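Long-range contacts in oxidoreductase (Azotobacter vinelandii, PDB 7D5M), which binds NAD and, being an inositol dehydrogenase homolog, probably catalyses the NAD-dependent oxidation of a sugar or polyol substrate: residues W14-G19 / F39-G44; P64-P69 / A79-G84; Q86-A91 / L109-E114. One frame throughout, in Å; residues are numbered along the deposited sequence.

Contact 1: residues W14-G19 / F39-G44. With NAD (nicotinamide-adenine-dinucleotide), chain B.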
# COMPACT_ATOMS: atom_id res chain seq x y z
N TRP A 14 -35.39 -24.36 -6.66
CA TRP A 14 -35.19 -22.91 -6.43
C TRP A 14 -35.73 -22.06 -7.58
O TRP A 14 -35.65 -22.46 -8.76
CB TRP A 14 -33.70 -22.68 -6.17
CG TRP A 14 -33.28 -21.28 -5.85
CD1 TRP A 14 -33.64 -20.50 -4.79
CD2 TRP A 14 -32.30 -20.52 -6.58
NE1 TRP A 14 -32.98 -19.30 -4.84
CE2 TRP A 14 -32.14 -19.29 -5.93
CE3 TRP A 14 -31.56 -20.77 -7.75
CZ2 TRP A 14 -31.27 -18.31 -6.41
CZ3 TRP A 14 -30.70 -19.80 -8.21
CH2 TRP A 14 -30.56 -18.59 -7.54
N ALA A 15 -36.23 -20.88 -7.23
CA ALA A 15 -36.67 -19.82 -8.15
C ALA A 15 -36.05 -18.49 -7.74
O ALA A 15 -35.68 -18.30 -6.55
CB ALA A 15 -38.17 -19.73 -8.14
N MET A 16 -36.00 -17.57 -8.69
CA MET A 16 -35.73 -16.14 -8.42
C MET A 16 -36.97 -15.33 -8.79
O MET A 16 -37.69 -15.72 -9.73
CB MET A 16 -34.52 -15.65 -9.21
CG MET A 16 -33.23 -16.20 -8.67
SD MET A 16 -31.82 -15.27 -9.31
CE MET A 16 -31.97 -13.75 -8.37
N VAL A 17 -37.22 -14.28 -8.02
CA VAL A 17 -38.10 -13.16 -8.43
C VAL A 17 -37.20 -11.94 -8.60
O VAL A 17 -36.49 -11.59 -7.64
CB VAL A 17 -39.23 -12.91 -7.41
CG1 VAL A 17 -40.20 -11.85 -7.92
CG2 VAL A 17 -39.97 -14.18 -7.07
N GLY A 18 -37.19 -11.38 -9.81
CA GLY A 18 -36.23 -10.34 -10.21
C GLY A 18 -34.92 -10.99 -10.60
O GLY A 18 -34.91 -12.20 -10.87
N GLY A 19 -33.84 -10.22 -10.59
CA GLY A 19 -32.52 -10.70 -11.03
C GLY A 19 -32.48 -10.98 -12.52
O GLY A 19 -31.69 -11.83 -12.94
N PHE A 39 -28.31 -25.33 -4.77
CA PHE A 39 -29.65 -25.03 -5.34
C PHE A 39 -29.67 -25.41 -6.82
O PHE A 39 -28.60 -25.40 -7.48
CB PHE A 39 -29.99 -23.54 -5.19
CG PHE A 39 -30.14 -23.06 -3.77
CD1 PHE A 39 -29.03 -22.77 -3.00
CD2 PHE A 39 -31.40 -22.93 -3.20
CE1 PHE A 39 -29.18 -22.33 -1.69
CE2 PHE A 39 -31.54 -22.48 -1.89
CZ PHE A 39 -30.44 -22.20 -1.14
N ALA A 40 -30.86 -25.71 -7.33
CA ALA A 40 -31.14 -25.90 -8.77
C ALA A 40 -32.20 -24.88 -9.19
O ALA A 40 -33.30 -24.89 -8.60
CB ALA A 40 -31.60 -27.32 -9.03
N LEU A 41 -31.88 -24.06 -10.19
CA LEU A 41 -32.80 -23.03 -10.72
C LEU A 41 -33.77 -23.69 -11.70
O LEU A 41 -33.37 -24.00 -12.86
CB LEU A 41 -32.01 -21.92 -11.41
CG LEU A 41 -32.85 -20.78 -11.97
CD1 LEU A 41 -33.58 -20.06 -10.85
CD2 LEU A 41 -32.00 -19.82 -12.77
N VAL A 42 -35.01 -23.90 -11.26
CA VAL A 42 -36.02 -24.67 -12.04
C VAL A 42 -37.18 -23.76 -12.45
O VAL A 42 -38.01 -24.22 -13.26
CB VAL A 42 -36.51 -25.90 -11.25
CG1 VAL A 42 -35.36 -26.84 -10.97
CG2 VAL A 42 -37.23 -25.52 -9.96
N ALA A 43 -37.24 -22.52 -11.96
CA ALA A 43 -38.38 -21.61 -12.23
C ALA A 43 -38.00 -20.17 -11.88
O ALA A 43 -36.99 -19.96 -11.21
CB ALA A 43 -39.59 -22.05 -11.43
N GLY A 44 -38.80 -19.21 -12.33
CA GLY A 44 -38.57 -17.81 -11.94
C GLY A 44 -39.65 -16.88 -12.43
O GLY A 44 -40.37 -17.23 -13.39
PA NAD B . -31.95 -3.60 -10.67
O1A NAD B . -32.91 -2.47 -10.93
O2A NAD B . -30.60 -3.61 -11.30
O5B NAD B . -32.70 -4.98 -11.00
C5B NAD B . -34.12 -5.19 -10.73
C4B NAD B . -34.53 -6.46 -11.43
O4B NAD B . -35.81 -6.93 -10.92
C3B NAD B . -34.73 -6.34 -12.95
O3B NAD B . -34.37 -7.56 -13.58
C2B NAD B . -36.24 -6.06 -13.05
O2B NAD B . -36.81 -6.35 -14.30
C1B NAD B . -36.74 -7.03 -11.99
N9A NAD B . -38.05 -6.73 -11.45
C8A NAD B . -38.50 -5.51 -11.02
N7A NAD B . -39.71 -5.55 -10.51
C5A NAD B . -40.07 -6.88 -10.59
C6A NAD B . -41.24 -7.57 -10.20
N6A NAD B . -42.28 -6.98 -9.61
N1A NAD B . -41.28 -8.91 -10.41
C2A NAD B . -40.23 -9.49 -11.01
N3A NAD B . -39.07 -8.95 -11.41
C4A NAD B . -39.06 -7.63 -11.17
O3 NAD B . -31.71 -3.73 -9.07
PN NAD B . -30.44 -4.35 -8.27
O1N NAD B . -29.37 -3.30 -8.15
O2N NAD B . -30.09 -5.67 -8.88
O5D NAD B . -31.05 -4.56 -6.81
C5D NAD B . -32.16 -5.44 -6.57
C4D NAD B . -32.19 -5.67 -5.09
O4D NAD B . -30.91 -6.20 -4.67
C3D NAD B . -32.41 -4.40 -4.25
O3D NAD B . -33.18 -4.71 -3.11
C2D NAD B . -30.98 -3.99 -3.88
O2D NAD B . -30.91 -3.23 -2.68
C1D NAD B . -30.34 -5.37 -3.67
N1N NAD B . -28.85 -5.39 -3.84
C2N NAD B . -28.08 -5.96 -2.85
C3N NAD B . -26.69 -5.96 -2.95
C7N NAD B . -25.92 -6.75 -1.91
O7N NAD B . -26.53 -7.55 -1.19
N7N NAD B . -24.60 -6.55 -1.83
C4N NAD B . -26.08 -5.26 -4.00
C5N NAD B . -26.88 -4.67 -4.98
C6N NAD B . -28.24 -4.88 -4.95
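Trp-14 and Phe-39 pack where the first beta-alpha-beta unit of the Rossmann fold closes: from strand 12-16 the chain runs through helix 26-34 and returns as the parallel neighbour, strand 39-45. With CG anti to the backbone N (chi1 -178°), the Trp-14 indole lies against the second strand. The edge of the Phe-39 ring meets the face of the five-membered ring in an inclined edge-to-face pair, with planes at 55° and Phe-39 CD2 3.6 Å from Trp-14 CG. Leu-41 touches the six-membered part, its CD1 3.8 Å from Trp-14 CE3. Large apolar groups suit this face because helices 26-34 and 329-349 cover it, Ala-33 and Tyr-337 lying against the indole and Tyr-337 meeting Phe-39 edge-to-face; the indole NE1 is satisfied by Ser-89 OG. On the other face, Ala-15 and Ala-43, CB to CB 4.3 Å, probably let helix 71-78 lie close, Leu-74 touching Ala-15.

The backbone join is short. Val-42 N donates almost straight (169°) to Trp-14 O at 3.0 Å, whereas the bond from Trp-14 N to Ala-40 O is weak. Farther along, the buried Met-16 N and Ala-43 O find no polar partner. Past the strand, Gly-18 and Gly-19 adopt positive phi and begin the glycine-rich turn against the cofactor's adenosine. A side chain on Gly-18 would crowd the adenosine ribose; its bare CA sits 3.4 Å from NAD N3A.

Contact 2: residues P64-P69 / A79-G84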
# COMPACT_ATOMS: atom_id res chain seq x y z
N PRO A 64 -39.50 -22.80 -20.31
CA PRO A 64 -40.26 -21.57 -20.56
C PRO A 64 -41.62 -21.55 -19.84
O PRO A 64 -42.08 -20.48 -19.46
CB PRO A 64 -40.46 -21.56 -22.09
CG PRO A 64 -40.20 -22.98 -22.52
CD PRO A 64 -39.15 -23.50 -21.56
N GLN A 65 -42.22 -22.72 -19.64
CA GLN A 65 -43.51 -22.86 -18.92
C GLN A 65 -43.32 -22.63 -17.42
O GLN A 65 -44.33 -22.44 -16.72
CB GLN A 65 -44.11 -24.24 -19.19
CG GLN A 65 -44.76 -24.35 -20.56
CD GLN A 65 -45.57 -25.61 -20.65
OE1 GLN A 65 -45.03 -26.70 -20.82
NE2 GLN A 65 -46.88 -25.48 -20.50
N ARG A 66 -42.08 -22.61 -16.91
CA ARG A 66 -41.81 -22.30 -15.48
C ARG A 66 -41.15 -20.93 -15.36
O ARG A 66 -40.61 -20.62 -14.28
CB ARG A 66 -40.94 -23.40 -14.86
CG ARG A 66 -41.59 -24.78 -14.88
CD ARG A 66 -40.70 -25.82 -14.25
NE ARG A 66 -40.89 -25.95 -12.81
CZ ARG A 66 -40.28 -26.86 -12.05
NH1 ARG A 66 -39.43 -27.70 -12.61
NH2 ARG A 66 -40.49 -26.91 -10.75
N CYS A 67 -41.18 -20.13 -16.43
CA CYS A 67 -40.90 -18.67 -16.40
C CYS A 67 -42.25 -17.97 -16.30
O CYS A 67 -42.91 -17.80 -17.34
CB CYS A 67 -40.15 -18.19 -17.63
SG CYS A 67 -38.55 -19.00 -17.86
N TYR A 68 -42.66 -17.63 -15.08
CA TYR A 68 -44.00 -17.07 -14.78
C TYR A 68 -43.95 -15.55 -14.83
O TYR A 68 -42.90 -14.95 -14.63
CB TYR A 68 -44.47 -17.57 -13.42
CG TYR A 68 -44.47 -19.07 -13.27
CD1 TYR A 68 -45.56 -19.83 -13.68
CD2 TYR A 68 -43.40 -19.73 -12.70
CE1 TYR A 68 -45.57 -21.21 -13.54
CE2 TYR A 68 -43.40 -21.11 -12.54
CZ TYR A 68 -44.50 -21.85 -12.94
OH TYR A 68 -44.51 -23.20 -12.78
N PRO A 69 -45.09 -14.88 -15.12
CA PRO A 69 -45.11 -13.42 -15.23
C PRO A 69 -44.98 -12.67 -13.90
O PRO A 69 -44.67 -11.48 -13.94
CB PRO A 69 -46.48 -13.14 -15.86
CG PRO A 69 -47.32 -14.31 -15.42
CD PRO A 69 -46.38 -15.49 -15.50
N ALA A 79 -46.73 -24.79 -6.60
CA ALA A 79 -47.40 -25.54 -5.50
C ALA A 79 -48.13 -26.77 -6.07
O ALA A 79 -48.35 -27.73 -5.32
CB ALA A 79 -48.36 -24.63 -4.76
N ARG A 80 -48.51 -26.74 -7.35
CA ARG A 80 -49.31 -27.81 -8.00
C ARG A 80 -48.41 -28.98 -8.43
O ARG A 80 -48.95 -30.07 -8.67
CB ARG A 80 -50.06 -27.25 -9.20
CG ARG A 80 -51.14 -26.24 -8.85
CD ARG A 80 -51.87 -25.87 -10.13
NE ARG A 80 -52.82 -24.78 -10.00
CZ ARG A 80 -53.53 -24.28 -11.01
NH1 ARG A 80 -53.39 -24.78 -12.23
NH2 ARG A 80 -54.37 -23.29 -10.81
N ARG A 81 -47.09 -28.77 -8.50
CA ARG A 81 -46.14 -29.78 -9.05
C ARG A 81 -45.40 -30.48 -7.92
O ARG A 81 -44.89 -29.83 -7.00
CB ARG A 81 -45.07 -29.15 -9.95
CG ARG A 81 -45.54 -28.01 -10.84
CD ARG A 81 -44.37 -27.37 -11.56
NE ARG A 81 -43.50 -28.34 -12.21
CZ ARG A 81 -43.26 -28.42 -13.52
NH1 ARG A 81 -43.82 -27.58 -14.38
NH2 ARG A 81 -42.44 -29.35 -13.97
N PRO A 82 -45.20 -31.82 -7.99
CA PRO A 82 -44.42 -32.53 -6.97
C PRO A 82 -42.93 -32.11 -6.99
O PRO A 82 -42.28 -32.27 -5.98
CB PRO A 82 -44.60 -34.00 -7.36
CG PRO A 82 -44.83 -33.97 -8.85
CD PRO A 82 -45.64 -32.71 -9.08
N ASP A 83 -42.45 -31.60 -8.13
CA ASP A 83 -41.07 -31.06 -8.30
C ASP A 83 -41.09 -29.52 -8.20
O ASP A 83 -40.15 -28.88 -8.69
CB ASP A 83 -40.49 -31.53 -9.64
CG ASP A 83 -41.20 -30.98 -10.87
OD1 ASP A 83 -42.39 -30.61 -10.77
OD2 ASP A 83 -40.56 -30.93 -11.93
N GLY A 84 -42.11 -28.95 -7.56
CA GLY A 84 -42.24 -27.49 -7.35
C GLY A 84 -41.11 -26.94 -6.50
O GLY A 84 -40.50 -27.70 -5.73
O HOH W 1 -37.90 -29.83 -11.69
O HOH W 2 -45.75 -25.25 -13.88
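Arg-66 reaches across from the 64-69 loop and lays its guanidinium flat on that of Arg-81. Its CB already points at the 79-84 loop, and CG, anti to the carbonyl carbon, continues the approach until it lies 3.6 Å from Arg-81 NH1. CD passes between that same nitrogen and the backbone of Val-42 in strand 39-45. A bend at chi3 (88°) then turns the guanidinium over its partner: Arg-66 NE sits 3.5 Å from Arg-81 CZ, and the two planes are only 3° apart. Next, Arg-66 CZ lies over Arg-81 NE, 3.5 Å away. At the tip the nitrogens diverge. NH2 donates to the main-chain oxygen of Asp-83, the distance from Arg-66 NH2 to Asp-83 O being 2.9 Å, and approaches from above the carbonyl plane; the same NH2 also forms a salt bridge with Glu-78. NH1 donates to a water that in turn donates to Asp-83 OD2, while the direct pair, Arg-66 NH1 to Asp-83 OD2 at 3.5 Å, is electrostatic alone, since the oxygen lies well out of the guanidinium plane.

Two like charges can probably stack this closely because the carboxylates of Asp-83 and Glu-78 lie beside them. Asp-83 is gripped side-on by Arg-81, with Arg-81 NE 2.9 Å from Asp-83 OD1 and Arg-81 NH2 3.2 Å from Asp-83 OD2, the latter on its syn lone pair. The type I turn from Arg-81 to Gly-84 brings these two residues together; Pro-82 suits its second position, and at Gly-84 a side chain would run into Arg-81 O. A second water joins Tyr-68 OH, itself bonded to Glu-78, to Arg-81 NH1. Stacked arginines within a salt-bridge network thus tie together the loops before and after helix 71-78, on the flank of the Rossmann domain.

Contact 3: residues Q86-A91 / L109-E114. With NAD (nicotinamide-adenine-dinucleotide), chain B.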
# COMPACT_ATOMS: atom_id res chain seq x y z
N GLN A 86 -38.92 -25.17 -3.57
CA GLN A 86 -38.91 -25.24 -2.10
C GLN A 86 -38.44 -23.91 -1.53
O GLN A 86 -38.66 -23.68 -0.32
CB GLN A 86 -37.97 -26.36 -1.66
CG GLN A 86 -38.43 -27.72 -2.16
CD GLN A 86 -37.33 -28.74 -2.00
OE1 GLN A 86 -36.29 -28.65 -2.65
NE2 GLN A 86 -37.56 -29.70 -1.12
N ALA A 87 -37.76 -23.11 -2.35
CA ALA A 87 -37.15 -21.84 -1.91
C ALA A 87 -37.11 -20.84 -3.06
O ALA A 87 -37.15 -21.23 -4.25
CB ALA A 87 -35.78 -22.11 -1.33
N VAL A 88 -37.07 -19.56 -2.71
CA VAL A 88 -37.09 -18.44 -3.69
C VAL A 88 -36.14 -17.35 -3.19
O VAL A 88 -36.16 -17.03 -1.99
CB VAL A 88 -38.52 -17.93 -3.93
CG1 VAL A 88 -39.19 -17.44 -2.66
CG2 VAL A 88 -38.56 -16.88 -5.02
N SER A 89 -35.32 -16.82 -4.10
CA SER A 89 -34.50 -15.62 -3.85
C SER A 89 -35.21 -14.39 -4.42
O SER A 89 -35.62 -14.42 -5.60
CB SER A 89 -33.12 -15.79 -4.39
OG SER A 89 -32.44 -16.74 -3.60
N VAL A 90 -35.31 -13.34 -3.60
CA VAL A 90 -36.04 -12.09 -3.96
C VAL A 90 -34.99 -11.01 -4.27
O VAL A 90 -34.29 -10.55 -3.35
CB VAL A 90 -36.99 -11.67 -2.82
CG1 VAL A 90 -37.73 -10.39 -3.15
CG2 VAL A 90 -37.96 -12.78 -2.46
N ALA A 91 -34.86 -10.65 -5.54
CA ALA A 91 -33.84 -9.68 -6.03
C ALA A 91 -34.54 -8.58 -6.81
O ALA A 91 -33.96 -8.08 -7.78
CB ALA A 91 -32.82 -10.40 -6.86
N LEU A 109 -42.65 -21.52 1.63
CA LEU A 109 -41.33 -21.51 0.95
C LEU A 109 -40.28 -20.87 1.87
O LEU A 109 -40.61 -19.91 2.58
CB LEU A 109 -41.42 -20.74 -0.37
CG LEU A 109 -42.41 -21.29 -1.39
CD1 LEU A 109 -42.48 -20.37 -2.60
CD2 LEU A 109 -42.04 -22.70 -1.82
N HIS A 110 -39.05 -21.39 1.84
CA HIS A 110 -37.86 -20.69 2.38
C HIS A 110 -37.52 -19.53 1.45
O HIS A 110 -37.84 -19.59 0.24
CB HIS A 110 -36.68 -21.64 2.55
CG HIS A 110 -37.00 -22.84 3.36
ND1 HIS A 110 -37.13 -22.79 4.73
CD2 HIS A 110 -37.20 -24.12 3.00
CE1 HIS A 110 -37.37 -24.00 5.18
NE2 HIS A 110 -37.44 -24.84 4.13
N VAL A 111 -36.90 -18.49 2.00
CA VAL A 111 -36.62 -17.25 1.25
C VAL A 111 -35.17 -16.84 1.48
O VAL A 111 -34.66 -16.99 2.61
CB VAL A 111 -37.60 -16.12 1.65
CG1 VAL A 111 -37.31 -14.84 0.86
CG2 VAL A 111 -39.04 -16.55 1.49
N VAL A 112 -34.55 -16.35 0.41
CA VAL A 112 -33.36 -15.47 0.51
C VAL A 112 -33.79 -14.11 -0.01
O VAL A 112 -34.14 -14.00 -1.20
CB VAL A 112 -32.14 -16.01 -0.25
CG1 VAL A 112 -30.96 -15.06 -0.10
CG2 VAL A 112 -31.78 -17.41 0.21
N CYS A 113 -33.81 -13.11 0.87
CA CYS A 113 -34.33 -11.77 0.55
C CYS A 113 -33.17 -10.79 0.44
O CYS A 113 -32.31 -10.77 1.33
CB CYS A 113 -35.35 -11.28 1.57
SG CYS A 113 -36.17 -9.75 1.05
N GLU A 114 -33.14 -10.06 -0.66
CA GLU A 114 -32.15 -8.97 -0.84
C GLU A 114 -32.37 -7.91 0.24
O GLU A 114 -33.52 -7.70 0.67
CB GLU A 114 -32.27 -8.36 -2.23
CG GLU A 114 -31.20 -8.88 -3.15
CD GLU A 114 -29.79 -8.76 -2.61
OE1 GLU A 114 -29.59 -8.24 -1.48
OE2 GLU A 114 -28.89 -9.20 -3.31
PA NAD B . -31.95 -3.60 -10.67
O1A NAD B . -32.91 -2.47 -10.93
O2A NAD B . -30.60 -3.61 -11.30
O5B NAD B . -32.70 -4.98 -11.00
C5B NAD B . -34.12 -5.19 -10.73
C4B NAD B . -34.53 -6.46 -11.43
O4B NAD B . -35.81 -6.93 -10.92
C3B NAD B . -34.73 -6.34 -12.95
O3B NAD B . -34.37 -7.56 -13.58
C2B NAD B . -36.24 -6.06 -13.05
O2B NAD B . -36.81 -6.35 -14.30
C1B NAD B . -36.74 -7.03 -11.99
N9A NAD B . -38.05 -6.73 -11.45
C8A NAD B . -38.50 -5.51 -11.02
N7A NAD B . -39.71 -5.55 -10.51
C5A NAD B . -40.07 -6.88 -10.59
C6A NAD B . -41.24 -7.57 -10.20
N6A NAD B . -42.28 -6.98 -9.61
N1A NAD B . -41.28 -8.91 -10.41
C2A NAD B . -40.23 -9.49 -11.01
N3A NAD B . -39.07 -8.95 -11.41
C4A NAD B . -39.06 -7.63 -11.17
O3 NAD B . -31.71 -3.73 -9.07
PN NAD B . -30.44 -4.35 -8.27
O1N NAD B . -29.37 -3.30 -8.15
O2N NAD B . -30.09 -5.67 -8.88
O5D NAD B . -31.05 -4.56 -6.81
C5D NAD B . -32.16 -5.44 -6.57
C4D NAD B . -32.19 -5.67 -5.09
O4D NAD B . -30.91 -6.20 -4.67
C3D NAD B . -32.41 -4.40 -4.25
O3D NAD B . -33.18 -4.71 -3.11
C2D NAD B . -30.98 -3.99 -3.88
O2D NAD B . -30.91 -3.23 -2.68
C1D NAD B . -30.34 -5.37 -3.67
N1N NAD B . -28.85 -5.39 -3.84
C2N NAD B . -28.08 -5.96 -2.85
C3N NAD B . -26.69 -5.96 -2.95
C7N NAD B . -25.92 -6.75 -1.91
O7N NAD B . -26.53 -7.55 -1.19
N7N NAD B . -24.60 -6.55 -1.83
C4N NAD B . -26.08 -5.26 -4.00
C5N NAD B . -26.88 -4.67 -4.98
C6N NAD B . -28.24 -4.88 -4.95
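Val-90 and Val-111 form the apolar centre, methyl to methyl, with Val-90 CG2 4.0 Å from Val-111 CG1. The other branch of Val-111 faces Val-88, whose CG1 is 4.2 Å from Val-111 CG2, and Leu-109 extends the patch. Branched side chains suit strands, and here Val-88 and Val-111 pack against helix 97-106, the crossover of this beta-alpha-beta unit, Ala-104 touching both and Leu-105 touching Val-111. The opposite face carries Ala-87, Ser-89, His-110 and Val-112 and is covered by helix 329-349. There Ser-89 OG, anti to its carbonyl carbon, lies 3.4 Å from Val-112 CB and is bonded to Tyr-337 OH.

Between the faces runs the regular parallel pairing of strands 87-91 and 110-113. Five backbone bonds alternate between the two strands, from His-110 N to Gln-86 O at one end to Glu-114 N to Val-90 O at the other; the shortest, Val-90 N to Val-112 O, is 2.8 Å. His-110 closes one end with two bonds: its ND1 meets the backbone N of Val-137 and its NE2 meets Glu-348.

At the other end Glu-114 turns to NAD. A chi1 of -101°, off the staggered values, and a bend at chi2 bring Glu-114 CG 3.1 Å from NAD O4D and Glu-114 OE1 3.1 Å from NAD C2N. Thr-141 holds OE1 and His-29 holds OE2, which fixes the rotation of the carboxylate. An alanine here would probably leave Thr-141 and His-29 without their hydrogen-bond partner and open a gap beside the nicotinamide ribose. The chemistry thus changes from apolar packing to a fixed carboxylate at the carboxyl end of the sheet, where a Rossmann fold receives its dinucleotide, and implies that pairing the strands also places Glu-114 against C2N of the nicotinamide.

Overall arrangement
Contacts 1 and 3 are buried parts of one parallel sheet: strands 12-16 and 87-91 are neighbours, joined by backbone bonds such as Ala-15 O with Ser-89 N, and each contact closes a beta-alpha-beta unit. Both reach NAD, but at different places, contact 1 at the adenosine and contact 3 at the nicotinamide side. Their pairing differs too, splayed and short in 14-19/39-44, regular in 86-91/109-114. Contact 2 lies nearer the surface, away from the cofactor, and relies on charges and water rather than aromatic and aliphatic packing. It still touches contact 1, through Gly-44 with Arg-66 and Tyr-68, whereas it meets contact 3 only along the sequence.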